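Local coordinates for protein 6-phosphogluconate dehydrogenase (Pseudomonas syringae, PDB 5U5G) that probably catalyses the NADPH-dependent reduction of 2-oxopropylphosphonate to 2-hydroxypropylphosphonate in fosfomycin biosynthesis, at residues 135-140 against 155-160. Residues are numbered along the deposited sequence; the frame is centred on the assembly and turned at random.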
ATOM      1  N   LEU A 135      17.289  -0.687  -3.368  1.00 23.78           N
ATOM      2  CA  LEU A 135      16.487  -1.910  -3.339  1.00 23.28           C
ATOM      3  C   LEU A 135      16.409  -2.468  -1.923  1.00 25.91           C
ATOM      4  O   LEU A 135      17.274  -2.221  -1.079  1.00 23.84           O
ATOM      5  CB  LEU A 135      17.063  -2.982  -4.267  1.00 22.38           C
ATOM      6  CG  LEU A 135      16.921  -2.727  -5.771  1.00 21.92           C
ATOM      7  CD1 LEU A 135      17.625  -3.819  -6.581  1.00 19.61           C
ATOM      8  CD2 LEU A 135      15.456  -2.583  -6.170  1.00 19.85           C
ATOM      9  N   SER A 136      15.343  -3.218  -1.660  1.00 23.00           N
ATOM     10  CA  SER A 136      15.283  -4.076  -0.484  1.00 24.63           C
ATOM     11  C   SER A 136      15.650  -5.495  -0.891  1.00 21.59           C
ATOM     12  O   SER A 136      15.149  -6.009  -1.895  1.00 26.87           O
ATOM     13  CB  SER A 136      13.891  -4.076   0.153  1.00 23.47           C
ATOM     14  OG  SER A 136      13.484  -2.767   0.485  1.00 32.68           O
ATOM     15  N   ALA A 137      16.506  -6.130  -0.110  1.00 21.87           N
ATOM     16  CA  ALA A 137      16.886  -7.515  -0.341  1.00 26.42           C
ATOM     17  C   ALA A 137      16.386  -8.391   0.803  1.00 25.68           C
ATOM     18  O   ALA A 137      16.299  -7.951   1.955  1.00 26.80           O
ATOM     19  CB  ALA A 137      18.410  -7.654  -0.495  1.00 22.52           C
ATOM     20  N   ILE A 138      16.017  -9.625   0.457  1.00 25.43           N
ATOM     21  CA  ILE A 138      15.728 -10.695   1.410  1.00 26.33           C
ATOM     22  C   ILE A 138      16.720 -11.813   1.126  1.00 22.90           C
ATOM     23  O   ILE A 138      16.850 -12.245  -0.022  1.00 23.56           O
ATOM     24  CB  ILE A 138      14.285 -11.213   1.274  1.00 22.33           C
ATOM     25  CG1 ILE A 138      13.324 -10.056   0.986  1.00 23.96           C
ATOM     26  CG2 ILE A 138      13.892 -12.032   2.514  1.00 20.33           C
ATOM     27  CD1 ILE A 138      12.030 -10.493   0.307  1.00 21.13           C
ATOM     28  N   VAL A 139      17.434 -12.267   2.147  1.00 26.09           N
ATOM     29  CA  VAL A 139      18.643 -13.057   1.926  1.00 26.40           C
ATOM     30  C   VAL A 139      18.592 -14.334   2.746  1.00 27.46           C
ATOM     31  O   VAL A 139      18.439 -14.283   3.974  1.00 25.72           O
ATOM     32  CB  VAL A 139      19.919 -12.264   2.274  1.00 26.69           C
ATOM     33  CG1 VAL A 139      21.159 -13.093   1.958  1.00 25.49           C
ATOM     34  CG2 VAL A 139      19.952 -10.941   1.536  1.00 25.39           C
ATOM     35  N   SER A 140      18.760 -15.473   2.071  1.00 23.59           N
ATOM     36  CA  SER A 140      18.938 -16.758   2.728  1.00 22.36           C
ATOM     37  C   SER A 140      20.268 -17.367   2.302  1.00 26.60           C
ATOM     38  O   SER A 140      20.734 -17.162   1.175  1.00 23.03           O
ATOM     39  CB  SER A 140      17.812 -17.738   2.387  1.00 25.07           C
ATOM     40  OG  SER A 140      16.567 -17.296   2.875  1.00 22.17           O
ATOM     41  N   VAL A 155      25.903  -1.662  -2.385  1.00 29.90           N
ATOM     42  CA  VAL A 155      26.018  -0.765  -3.530  1.00 26.73           C
ATOM     43  C   VAL A 155      24.654  -0.469  -4.140  1.00 26.59           C
ATOM     44  O   VAL A 155      24.417   0.640  -4.630  1.00 28.77           O
ATOM     45  CB  VAL A 155      26.985  -1.357  -4.571  1.00 26.21           C
ATOM     46  CG1 VAL A 155      27.041  -0.470  -5.812  1.00 27.28           C
ATOM     47  CG2 VAL A 155      28.359  -1.527  -3.952  1.00 26.09           C
ATOM     48  N   PHE A 156      23.728  -1.435  -4.127  1.00 27.32           N
ATOM     49  CA  PHE A 156      22.445  -1.210  -4.781  1.00 28.52           C
ATOM     50  C   PHE A 156      21.236  -1.464  -3.881  1.00 26.80           C
ATOM     51  O   PHE A 156      20.097  -1.397  -4.370  1.00 25.49           O
ATOM     52  CB  PHE A 156      22.332  -2.044  -6.081  1.00 24.10           C
ATOM     53  CG  PHE A 156      22.465  -3.541  -5.891  1.00 25.33           C
ATOM     54  CD1 PHE A 156      21.346  -4.332  -5.645  1.00 22.47           C
ATOM     55  CD2 PHE A 156      23.704  -4.166  -6.016  1.00 25.52           C
ATOM     56  CE1 PHE A 156      21.472  -5.722  -5.492  1.00 23.29           C
ATOM     57  CE2 PHE A 156      23.832  -5.544  -5.863  1.00 20.19           C
ATOM     58  CZ  PHE A 156      22.716  -6.318  -5.592  1.00 21.17           C
ATOM     59  N   CYS A 157      21.436  -1.719  -2.590  1.00 27.79           N
ATOM     60  CA  CYS A 157      20.335  -1.968  -1.663  1.00 29.56           C
ATOM     61  C   CYS A 157      20.382  -1.001  -0.487  1.00 27.35           C
ATOM     62  O   CYS A 157      21.460  -0.678   0.023  1.00 28.59           O
ATOM     63  CB  CYS A 157      20.358  -3.404  -1.102  1.00 26.67           C
ATOM     64  SG  CYS A 157      20.288  -4.754  -2.317  1.00 26.96           S
ATOM     65  N   ALA A 158      19.200  -0.582  -0.030  1.00 27.01           N
ATOM     66  CA  ALA A 158      19.075   0.180   1.207  1.00 28.58           C
ATOM     67  C   ALA A 158      18.762  -0.724   2.397  1.00 31.69           C
ATOM     68  O   ALA A 158      19.405  -0.622   3.447  1.00 39.18           O
ATOM     69  CB  ALA A 158      17.995   1.257   1.067  1.00 23.04           C
ATOM     70  N   THR A 159      17.776  -1.600   2.258  1.00 30.39           N
ATOM     71  CA  THR A 159      17.394  -2.528   3.312  1.00 29.80           C
ATOM     72  C   THR A 159      17.764  -3.944   2.908  1.00 28.17           C
ATOM     73  O   THR A 159      17.562  -4.338   1.755  1.00 28.61           O
ATOM     74  CB  THR A 159      15.895  -2.452   3.598  1.00 27.69           C
ATOM     75  OG1 THR A 159      15.503  -1.082   3.663  1.00 38.19           O
ATOM     76  CG2 THR A 159      15.577  -3.124   4.934  1.00 22.75           C
ATOM     77  N   VAL A 160      18.311  -4.703   3.854  1.00 28.03           N
ATOM     78  CA  VAL A 160      18.675  -6.101   3.638  1.00 26.14           C
ATOM     79  C   VAL A 160      18.188  -6.908   4.840  1.00 28.21           C
ATOM     80  O   VAL A 160      18.636  -6.671   5.968  1.00 30.03           O
ATOM     81  CB  VAL A 160      20.193  -6.276   3.437  1.00 31.80           C
ATOM     82  CG1 VAL A 160      20.548  -7.741   3.250  1.00 28.87           C
ATOM     83  CG2 VAL A 160      20.688  -5.462   2.243  1.00 31.06           C
TER
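L135 meets the end of helix 143-156 with both its backbone and its side chain. L135 N donates to F156 O (3.1 Å), while CG, anti to the carbonyl carbon (chi1 -71°), extends the side chain so that L135 CD1 lies 3.9 Å from F156 CD1, approaching the ring obliquely. I17 of helix 12-23 touches both residues. The carbonyl of L135 is shared: A158 N lies in its plane at 2.7 Å from L135 O, and T159 N makes a weak second bond to the same oxygen. Two successive amides converge here because the register slips by one residue, with L135 opposite C157 but S136 opposite T159, a beta bulge in a parallel pair. At S136 the CA-H points to T159 O, and OG lies beside T159 CB at van der Waals distance; the second subunit covers this side, where its S210 and C211 reach S136. A137 N then donates to T159 O (2.8 Å) in a nearly straight bond, 163° at the hydrogen, although the donor is tilted 22° from the carbonyl plane. On the face shared by L135, A137, C157 and V160, A137 CB packs 3.9 Å from C157 SG and a little farther from V160 CG2. V139 closes the contact, V139 CG2 resting 3.7 Å from V160 CG1 where the two branched side chains meet at a slant. Beyond V160, the strand pairing continues through backbone bonds of V139 to T161 and V163. The whole is a beta-alpha-beta unit of the dinucleotide-binding domain, with strands 135-139 and 157-162 paired in parallel and joined through helix 143-156, strand 157-162 being the outermost of the sheet within this chain, and with the L135 side chain about 5 Å from the bound (2-oxopropyl)phosphonic acid.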